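Local atomic coordinates of metallo-beta-lactamase family protein (Staphylococcus aureus, PDB entry 3R2U), a protein that holds an iron(III) ion in a metallo-beta-lactamase fold joined to rhodanese-like parts and probably oxidises persulfides, as related sulfur dioxygenases do. Residues A[37-42]-A[60-65]; A[84-89]-A[271-276]; A[282-287]-A[354-359]. All blocks are in the same frame, centred on the assembly; numbering follows the deposited sequence.

Contact 1. Residues A[37-42]-A[60-65]; sequences QASYLI and SSYIRV
Tyr62 reaches from helix 60-69 to Ser39 on strand 37-44, the kind of helix-on-sheet layer from which the alpha-beta-beta-alpha sandwich of the metallo-beta-lactamase fold is built. The helix runs roughly along the strand: the two short segments have axes 26° apart, with a closest approach of 9.6 Å. From CB outward, the tyrosine meets the strand only near its tip. CB, with CG anti to the carbonyl carbon (chi1 -47°), only starts the ring on its way to the sheet; the first ring atom to meet the strand is CE1 of Tyr62, 3.3 Å from Ser39 OG. CZ lies almost as near to the same oxygen. At the tip, Tyr62 OH and Ser39 OG share a hydrogen bond of 2.7 Å, in which either hydroxyl could be the donor. Ser39 OG comes in at the ring edge, in its plane, so it meets the rim and not the pi face. The phenol oxygen is also bonded to the backbone N of Ile56, which gives this buried atom two partners and helps fix where the ring ends. Phe30 of strand 25-32 packs edge-to-face with the ring, and Ile52 and Ile73 touch the tyrosine side chain from two further strands. Tyr345 and Tyr366 of the second subunit pack against other residues of the helix. Further along the strand, the trans chi1 of Leu41 (-179°) sends its branches toward the helix, where Leu41 CD2 packs 3.8 Å from the carbonyl oxygen, Tyr62 O, and 3.9 Å from the methyl Val65 CG1.

Contact 2. Residues A[84-89]-A[271-276]; sequences DFASGI and AQMKKI
Met273 of helix 269-279 lies against the backbone of Asp84, Phe85 and Ala86, in the loop that follows strand 72-77. Van der Waals packing comes first, because this one side chain does nearly all the touching. Met273 CB is 4.1 Å from Asp84 N. The sulfur comes down on the main chain of Phe85, with Met273 SD almost straight above the carbonyl carbon, 3.5 Å from Phe85 C. The terminal methyl then reaches Ala86, where Met273 CE stands 3.8 Å from Ala86 CB and equally far from Ala86 N. What lays the thioether along the loop is a double bend, chi2 -90° followed by chi3 48°. The CA–CB bond of Phe85 points away from the helix, and the sulfur meets main chain, not aromatic ring.

No hydrogen bond joins the two segments. Asn277, one residue further along the helix, uses both ends of its amide on the loop, ND2 with Phe85 O and OD1 with Ser87 N. Lys274, within the helical segment, bonds through NZ to Ile81 O, a little earlier in the chain than Asp84. Inside the loop, Ser87 OG accepts from Ile89 N at 2.9 Å with a nearly straight N-H...O angle of 166°. That is an ST turn leading into helix 89-96, with Gly88 at the N-cap.

The side chain of Asp84 is about 4 Å from the bound iron(III) ion, and its spacing from His80 and His82 matches the HxHxD signature of the superfamily. Beside this iron-site loop the thioether of Met273 makes only non-directional contact with the backbone, and the directional bonds from the helix come from Asn277 and Lys274.

Contact 3. Residues A[282-287]-A[354-359]; sequences NLYQPY and TLQLIG
Tyr284 and Gln356 approach with their CA atoms 7.6 Å apart, where the irregular segment 282-287 passes the end of helix 345-356 and the type I turn from Gln356 to Gly359. Gln356 spans the gap. With CG anti to the carbonyl carbon and the chain extended beyond it, the amide is carried between two tyrosines. Tyr287 CE1 is 3.5 Å from Gln356 CD over one face of the amide; Tyr284 CE1 is 3.6 Å from Gln356 CD on the opposite face. The Tyr287 ring presents its edge and stands steeply, its plane 78° from that of the amide, whereas the Tyr284 ring is inclined by only 42°.

Gln356 NE2 donates to Gln285 O at 2.9 Å, along a nearly straight N-H...O line of 166°, and is bonded to Asp361 OD1 as well. Gln285 O lies in the amide plane of Gln356, but the donor stands above the carbonyl plane of Gln285.

The helix closes in a Schellman motif with Gly359 at C-prime: Tyr360 N bonds Leu355 O and Gly359 N bonds Gln356 O. Beyond it the chain enters strand 363-367 of a four-stranded parallel sheet, probably a rhodanese-like module, and Tyr287 OH bonds the backbone N of Ile363 there. On the loop side, Gln285 OE1 bonds Thr288 N of the second subunit.

Two waters sit at the oxygen of the amide, and both donate to Gln356 OE1. One also bonds Tyr284 OH, its oxygen 2.6 Å from the hydroxyl; the other accepts from Tyr287 N at 2.9 Å. The acceptors Gln285 O and Asp361 OD1 both suit a nitrogen at NE2, and the waters fit an oxygen at OE1.

How the contacts relate
The contacts follow one another along the chain in the order 1, 2, 3, each closing before the next opens. Contact 1 belongs to one sheet of the metallo-beta-lactamase fold and its covering helix, contact 2 to the loop beside the iron, and contact 3 to the junction with the following parallel sheet. Centres of contacts 2 and 3 are 11 Å apart, and Ala86 N lies 3.0 Å from Leu357 O, a probable hydrogen bond. Contact 1 is about 18 Å from contact 2 between centres, yet Gln37 packs on Phe85, so the iron-site loop touches both the sheet of contact 1 and segment 354-359. Contacts 1 and 3 both touch the second subunit.

Contact 1. Residues A[37-42]-A[60-65]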
loop_
_atom_site.group_PDB
_atom_site.type_symbol
_atom_site.label_atom_id
_atom_site.label_comp_id
_atom_site.label_asym_id
_atom_site.label_seq_id
_atom_site.Cartn_x
_atom_site.Cartn_y
_atom_site.Cartn_z
ATOM N N GLN A 37 -0.522 2.151 -23.438
ATOM C CA GLN A 37 -0.266 0.854 -24.045
ATOM C C GLN A 37 -1.111 -0.252 -23.467
ATOM O O GLN A 37 -1.268 -0.353 -22.249
ATOM C CB GLN A 37 1.229 0.558 -23.870
ATOM C CG GLN A 37 1.775 -0.666 -24.616
ATOM C CD GLN A 37 1.703 -1.957 -23.840
ATOM O OE1 GLN A 37 1.631 -1.957 -22.609
ATOM N NE2 GLN A 37 1.739 -3.077 -24.558
ATOM N N ALA A 38 -1.627 -1.099 -24.363
ATOM C CA ALA A 38 -2.446 -2.229 -23.992
ATOM C C ALA A 38 -1.755 -3.552 -24.285
ATOM O O ALA A 38 -1.298 -3.780 -25.397
ATOM C CB ALA A 38 -3.794 -2.185 -24.719
ATOM N N SER A 39 -1.686 -4.396 -23.260
ATOM C CA SER A 39 -1.180 -5.751 -23.349
ATOM C C SER A 39 -2.319 -6.645 -22.851
ATOM O O SER A 39 -3.259 -6.153 -22.220
ATOM C CB SER A 39 0.095 -5.938 -22.541
ATOM O OG SER A 39 -0.028 -5.549 -21.193
ATOM N N TYR A 40 -2.220 -7.948 -23.103
ATOM C CA TYR A 40 -3.299 -8.877 -22.808
ATOM C C TYR A 40 -2.786 -10.200 -22.288
ATOM O O TYR A 40 -1.683 -10.645 -22.640
ATOM C CB TYR A 40 -4.102 -9.149 -24.107
ATOM C CG TYR A 40 -4.682 -7.889 -24.757
ATOM C CD1 TYR A 40 -3.928 -7.128 -25.656
ATOM C CD2 TYR A 40 -5.971 -7.452 -24.458
ATOM C CE1 TYR A 40 -4.444 -5.953 -26.247
ATOM C CE2 TYR A 40 -6.495 -6.285 -25.040
ATOM C CZ TYR A 40 -5.723 -5.549 -25.936
ATOM O OH TYR A 40 -6.222 -4.405 -26.490
ATOM N N LEU A 41 -3.590 -10.813 -21.431
ATOM C CA LEU A 41 -3.342 -12.170 -20.965
ATOM C C LEU A 41 -4.562 -12.971 -21.384
ATOM O O LEU A 41 -5.694 -12.556 -21.131
ATOM C CB LEU A 41 -3.154 -12.238 -19.438
ATOM C CG LEU A 41 -2.864 -13.607 -18.803
ATOM C CD1 LEU A 41 -1.506 -14.091 -19.213
ATOM C CD2 LEU A 41 -2.936 -13.542 -17.280
ATOM N N ILE A 42 -4.325 -14.067 -22.104
ATOM C CA ILE A 42 -5.364 -15.024 -22.469
ATOM C C ILE A 42 -4.953 -16.359 -21.863
ATOM O O ILE A 42 -3.763 -16.669 -21.738
ATOM C CB ILE A 42 -5.591 -15.172 -24.000
ATOM C CG1 ILE A 42 -4.300 -15.577 -24.719
ATOM C CG2 ILE A 42 -6.213 -13.864 -24.579
ATOM C CD1 ILE A 42 -4.442 -15.662 -26.248
ATOM N N SER A 60 5.113 -8.668 -13.300
ATOM C CA SER A 60 4.373 -8.964 -12.070
ATOM C C SER A 60 2.847 -8.973 -12.168
ATOM O O SER A 60 2.207 -9.841 -11.578
ATOM C CB SER A 60 4.822 -8.047 -10.923
ATOM O OG SER A 60 4.547 -6.692 -11.189
ATOM N N SER A 61 2.275 -8.020 -12.904
ATOM C CA SER A 61 0.827 -7.944 -13.038
ATOM C C SER A 61 0.271 -9.158 -13.749
ATOM O O SER A 61 -0.721 -9.734 -13.305
ATOM C CB SER A 61 0.400 -6.668 -13.759
ATOM O OG SER A 61 0.448 -5.561 -12.883
ATOM N N TYR A 62 0.917 -9.565 -14.836
ATOM C CA TYR A 62 0.460 -10.726 -15.576
ATOM C C TYR A 62 0.554 -11.968 -14.677
ATOM O O TYR A 62 -0.377 -12.779 -14.610
ATOM C CB TYR A 62 1.284 -10.955 -16.843
ATOM C CG TYR A 62 1.517 -9.737 -17.702
ATOM C CD1 TYR A 62 0.464 -9.094 -18.350
ATOM C CD2 TYR A 62 2.809 -9.262 -17.920
ATOM C CE1 TYR A 62 0.688 -7.996 -19.153
ATOM C CE2 TYR A 62 3.048 -8.173 -18.709
ATOM C CZ TYR A 62 1.998 -7.546 -19.344
ATOM O OH TYR A 62 2.255 -6.454 -20.127
ATOM N N ILE A 63 1.684 -12.093 -13.984
ATOM C CA ILE A 63 1.939 -13.212 -13.080
ATOM C C ILE A 63 0.886 -13.312 -11.962
ATOM O O ILE A 63 0.358 -14.397 -11.719
ATOM C CB ILE A 63 3.364 -13.120 -12.463
ATOM C CG1 ILE A 63 4.418 -13.379 -13.543
ATOM C CG2 ILE A 63 3.520 -14.103 -11.305
ATOM C CD1 ILE A 63 5.852 -13.079 -13.114
ATOM N N ARG A 64 0.583 -12.182 -11.320
ATOM C CA ARG A 64 -0.404 -12.138 -10.237
ATOM C C ARG A 64 -1.782 -12.587 -10.722
ATOM O O ARG A 64 -2.421 -13.420 -10.087
ATOM C CB ARG A 64 -0.473 -10.733 -9.602
ATOM C CG ARG A 64 0.684 -10.460 -8.646
ATOM C CD ARG A 64 0.686 -9.041 -8.029
ATOM N NE ARG A 64 1.504 -8.079 -8.786
ATOM C CZ ARG A 64 1.057 -7.038 -9.502
ATOM N NH1 ARG A 64 1.936 -6.252 -10.132
ATOM N NH2 ARG A 64 -0.240 -6.759 -9.579
ATOM N N VAL A 65 -2.217 -12.047 -11.853
ATOM C CA VAL A 65 -3.505 -12.413 -12.441
ATOM C C VAL A 65 -3.508 -13.902 -12.836
ATOM O O VAL A 65 -4.450 -14.613 -12.540
ATOM C CB VAL A 65 -3.876 -11.531 -13.647
ATOM C CG1 VAL A 65 -5.058 -12.105 -14.402
ATOM C CG2 VAL A 65 -4.160 -10.093 -13.174
#

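Contact 2. Residues A[84-89]-A[271-276]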
loop_
_atom_site.group_PDB
_atom_site.type_symbol
_atom_site.label_atom_id
_atom_site.label_comp_id
_atom_site.label_asym_id
_atom_site.label_seq_id
_atom_site.Cartn_x
_atom_site.Cartn_y
_atom_site.Cartn_z
ATOM N N ASP A 84 7.530 2.699 -28.748
ATOM C CA ASP A 84 7.024 3.538 -27.667
ATOM C C ASP A 84 7.008 2.939 -26.262
ATOM O O ASP A 84 6.481 3.552 -25.338
ATOM C CB ASP A 84 5.654 4.113 -28.063
ATOM C CG ASP A 84 4.779 3.086 -28.718
ATOM O OD1 ASP A 84 5.057 1.881 -28.571
ATOM O OD2 ASP A 84 3.810 3.479 -29.383
ATOM N N PHE A 85 7.614 1.764 -26.104
ATOM C CA PHE A 85 7.844 1.193 -24.770
ATOM C C PHE A 85 8.832 0.064 -24.962
ATOM O O PHE A 85 9.058 -0.366 -26.084
ATOM C CB PHE A 85 6.564 0.713 -24.057
ATOM C CG PHE A 85 5.981 -0.532 -24.633
ATOM C CD1 PHE A 85 5.195 -0.478 -25.776
ATOM C CD2 PHE A 85 6.230 -1.768 -24.050
ATOM C CE1 PHE A 85 4.663 -1.635 -26.330
ATOM C CE2 PHE A 85 5.691 -2.933 -24.589
ATOM C CZ PHE A 85 4.905 -2.868 -25.736
ATOM N N ALA A 86 9.414 -0.397 -23.861
ATOM C CA ALA A 86 10.414 -1.434 -23.896
ATOM C C ALA A 86 9.742 -2.779 -23.757
ATOM O O ALA A 86 9.017 -3.019 -22.802
ATOM C CB ALA A 86 11.440 -1.212 -22.790
ATOM N N SER A 87 9.966 -3.653 -24.737
ATOM C CA SER A 87 9.367 -4.981 -24.725
ATOM C C SER A 87 9.877 -5.879 -23.609
ATOM O O SER A 87 11.080 -5.959 -23.362
ATOM C CB SER A 87 9.687 -5.690 -26.034
ATOM O OG SER A 87 9.297 -7.053 -25.983
ATOM N N GLY A 88 8.957 -6.596 -22.973
ATOM C CA GLY A 88 9.340 -7.595 -21.979
ATOM C C GLY A 88 9.434 -9.007 -22.577
ATOM O O GLY A 88 9.629 -9.971 -21.852
ATOM N N ILE A 89 9.382 -9.137 -23.906
ATOM C CA ILE A 89 9.320 -10.475 -24.520
ATOM C C ILE A 89 10.554 -11.340 -24.243
ATOM O O ILE A 89 10.415 -12.542 -24.005
ATOM C CB ILE A 89 8.989 -10.439 -26.048
ATOM C CG1 ILE A 89 8.461 -11.798 -26.532
ATOM C CG2 ILE A 89 10.201 -10.041 -26.877
ATOM C CD1 ILE A 89 7.006 -11.924 -26.549
ATOM N N ALA A 271 13.004 6.627 -31.369
ATOM C CA ALA A 271 14.110 6.050 -32.122
ATOM C C ALA A 271 14.922 5.095 -31.259
ATOM O O ALA A 271 15.367 4.042 -31.719
ATOM C CB ALA A 271 15.003 7.142 -32.685
ATOM N N GLN A 272 15.092 5.439 -29.997
ATOM C CA GLN A 272 15.892 4.612 -29.091
ATOM C C GLN A 272 15.161 3.344 -28.733
ATOM O O GLN A 272 15.781 2.306 -28.578
ATOM C CB GLN A 272 16.221 5.396 -27.813
ATOM C CG GLN A 272 17.095 4.651 -26.766
ATOM C CD GLN A 272 18.534 4.460 -27.226
ATOM O OE1 GLN A 272 18.964 5.030 -28.226
ATOM N NE2 GLN A 272 19.275 3.656 -26.497
ATOM N N MET A 273 13.833 3.430 -28.580
ATOM C CA MET A 273 13.027 2.263 -28.192
ATOM C C MET A 273 13.070 1.192 -29.245
ATOM O O MET A 273 13.097 0.006 -28.934
ATOM C CB MET A 273 11.554 2.652 -27.987
ATOM C CG MET A 273 11.301 3.593 -26.873
ATOM S SD MET A 273 10.998 2.798 -25.303
ATOM C CE MET A 273 12.296 1.616 -25.177
ATOM N N LYS A 274 13.042 1.618 -30.492
ATOM C CA LYS A 274 13.059 0.708 -31.619
ATOM C C LYS A 274 14.348 -0.136 -31.612
ATOM O O LYS A 274 14.340 -1.327 -31.932
ATOM C CB LYS A 274 12.984 1.520 -32.908
ATOM C CG LYS A 274 12.397 0.801 -34.085
ATOM C CD LYS A 274 10.881 1.037 -34.151
ATOM C CE LYS A 274 10.284 0.520 -35.448
ATOM N NZ LYS A 274 9.935 -0.919 -35.435
ATOM N N LYS A 275 15.459 0.514 -31.281
ATOM C CA LYS A 275 16.768 -0.162 -31.211
ATOM C C LYS A 275 16.818 -1.101 -30.019
ATOM O O LYS A 275 17.272 -2.221 -30.134
ATOM C CB LYS A 275 17.873 0.883 -31.066
ATOM C CG LYS A 275 17.905 1.921 -32.183
ATOM C CD LYS A 275 18.402 3.274 -31.626
ATOM C CE LYS A 275 19.869 3.548 -31.813
ATOM N NZ LYS A 275 20.067 4.178 -33.158
ATOM N N ILE A 276 16.363 -0.636 -28.855
ATOM C CA ILE A 276 16.301 -1.495 -27.660
ATOM C C ILE A 276 15.458 -2.739 -27.916
ATOM O O ILE A 276 15.792 -3.844 -27.479
ATOM C CB ILE A 276 15.730 -0.707 -26.460
ATOM C CG1 ILE A 276 16.801 0.266 -25.961
ATOM C CG2 ILE A 276 15.267 -1.633 -25.353
ATOM C CD1 ILE A 276 16.320 1.192 -24.861
#

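Contact 3. Residues A[282-287]-A[354-359]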
loop_
_atom_site.group_PDB
_atom_site.type_symbol
_atom_site.label_atom_id
_atom_site.label_comp_id
_atom_site.label_asym_id
_atom_site.label_seq_id
_atom_site.Cartn_x
_atom_site.Cartn_y
_atom_site.Cartn_z
ATOM N N ASN A 282 19.206 -5.237 -21.012
ATOM C CA ASN A 282 19.337 -6.030 -19.797
ATOM C C ASN A 282 17.974 -6.441 -19.230
ATOM O O ASN A 282 16.968 -5.749 -19.433
ATOM C CB ASN A 282 20.083 -5.224 -18.724
ATOM C CG ASN A 282 21.548 -5.024 -19.051
ATOM O OD1 ASN A 282 22.095 -5.688 -19.906
ATOM N ND2 ASN A 282 22.182 -4.091 -18.358
ATOM N N LEU A 283 17.953 -7.564 -18.520
ATOM C CA LEU A 283 16.739 -8.001 -17.884
ATOM C C LEU A 283 16.239 -6.907 -16.959
ATOM O O LEU A 283 17.008 -6.176 -16.352
ATOM C CB LEU A 283 16.965 -9.274 -17.073
ATOM C CG LEU A 283 17.218 -10.571 -17.856
ATOM C CD1 LEU A 283 17.728 -11.677 -16.895
ATOM C CD2 LEU A 283 15.934 -11.032 -18.592
ATOM N N TYR A 284 14.931 -6.794 -16.858
ATOM C CA TYR A 284 14.350 -5.873 -15.916
ATOM C C TYR A 284 14.606 -6.310 -14.463
ATOM O O TYR A 284 14.399 -7.480 -14.104
ATOM C CB TYR A 284 12.822 -5.791 -16.110
ATOM C CG TYR A 284 12.158 -5.186 -14.930
ATOM C CD1 TYR A 284 12.243 -3.817 -14.687
ATOM C CD2 TYR A 284 11.459 -5.971 -14.026
ATOM C CE1 TYR A 284 11.656 -3.255 -13.578
ATOM C CE2 TYR A 284 10.866 -5.417 -12.921
ATOM C CZ TYR A 284 10.967 -4.071 -12.703
ATOM O OH TYR A 284 10.375 -3.553 -11.612
ATOM N N GLN A 285 15.019 -5.342 -13.651
ATOM C CA GLN A 285 15.134 -5.491 -12.206
ATOM C C GLN A 285 14.894 -4.130 -11.556
ATOM O O GLN A 285 15.416 -3.107 -12.030
ATOM C CB GLN A 285 16.522 -5.974 -11.746
ATOM C CG GLN A 285 16.961 -7.343 -12.194
ATOM C CD GLN A 285 16.106 -8.469 -11.662
ATOM O OE1 GLN A 285 15.314 -8.290 -10.747
ATOM N NE2 GLN A 285 16.273 -9.655 -12.242
ATOM N N PRO A 286 14.114 -4.110 -10.460
ATOM C CA PRO A 286 13.990 -2.882 -9.729
ATOM C C PRO A 286 15.367 -2.554 -9.149
ATOM O O PRO A 286 16.234 -3.447 -9.042
ATOM C CB PRO A 286 13.007 -3.235 -8.609
ATOM C CG PRO A 286 13.226 -4.709 -8.395
ATOM C CD PRO A 286 13.498 -5.246 -9.753
ATOM N N TYR A 287 15.567 -1.295 -8.779
ATOM C CA TYR A 287 16.817 -0.871 -8.195
ATOM C C TYR A 287 16.636 0.283 -7.241
ATOM O O TYR A 287 15.636 0.986 -7.287
ATOM C CB TYR A 287 17.848 -0.525 -9.280
ATOM C CG TYR A 287 17.499 0.629 -10.191
ATOM C CD1 TYR A 287 16.672 0.450 -11.300
ATOM C CD2 TYR A 287 18.053 1.887 -9.983
ATOM C CE1 TYR A 287 16.385 1.522 -12.171
ATOM C CE2 TYR A 287 17.780 2.936 -10.823
ATOM C CZ TYR A 287 16.955 2.750 -11.921
ATOM O OH TYR A 287 16.703 3.802 -12.742
ATOM N N THR A 354 8.451 3.844 -13.858
ATOM C CA THR A 354 7.871 4.227 -15.147
ATOM C C THR A 354 8.962 4.368 -16.216
ATOM O O THR A 354 8.795 3.903 -17.333
ATOM C CB THR A 354 6.987 5.483 -15.016
ATOM O OG1 THR A 354 5.935 5.205 -14.088
ATOM C CG2 THR A 354 6.349 5.875 -16.363
ATOM N N LEU A 355 10.102 4.956 -15.862
ATOM C CA LEU A 355 11.205 5.086 -16.813
ATOM C C LEU A 355 11.753 3.732 -17.256
ATOM O O LEU A 355 12.179 3.578 -18.411
ATOM C CB LEU A 355 12.302 5.985 -16.267
ATOM C CG LEU A 355 11.874 7.463 -16.217
ATOM C CD1 LEU A 355 12.931 8.319 -15.497
ATOM C CD2 LEU A 355 11.608 8.016 -17.621
ATOM N N GLN A 356 11.748 2.751 -16.354
ATOM C CA GLN A 356 12.188 1.418 -16.736
ATOM C C GLN A 356 11.219 0.837 -17.783
ATOM O O GLN A 356 11.598 -0.016 -18.586
ATOM C CB GLN A 356 12.294 0.482 -15.546
ATOM C CG GLN A 356 13.285 0.934 -14.481
ATOM C CD GLN A 356 13.582 -0.167 -13.490
ATOM O OE1 GLN A 356 12.989 -0.227 -12.429
ATOM N NE2 GLN A 356 14.457 -1.072 -13.865
ATOM N N LEU A 357 9.976 1.297 -17.779
ATOM C CA LEU A 357 9.025 0.820 -18.760
ATOM C C LEU A 357 9.348 1.347 -20.171
ATOM O O LEU A 357 8.852 0.812 -21.158
ATOM C CB LEU A 357 7.585 1.097 -18.342
ATOM C CG LEU A 357 7.200 0.445 -17.008
ATOM C CD1 LEU A 357 5.716 0.591 -16.768
ATOM C CD2 LEU A 357 7.618 -1.039 -16.928
ATOM N N ILE A 358 10.172 2.384 -20.267
ATOM C CA ILE A 358 10.673 2.826 -21.579
ATOM C C ILE A 358 12.161 2.491 -21.709
ATOM O O ILE A 358 12.903 3.107 -22.470
ATOM C CB ILE A 358 10.353 4.311 -21.929
ATOM C CG1 ILE A 358 10.940 5.285 -20.916
ATOM C CG2 ILE A 358 8.857 4.519 -22.024
ATOM C CD1 ILE A 358 10.936 6.730 -21.434
ATOM N N GLY A 359 12.596 1.477 -20.968
ATOM C CA GLY A 359 13.958 0.967 -21.088
ATOM C C GLY A 359 15.101 1.791 -20.553
ATOM O O GLY A 359 16.249 1.678 -21.053
HETATM O O HOH W 1 10.719 -1.050 -10.943
HETATM O O HOH W 2 13.403 0.361 -9.738
#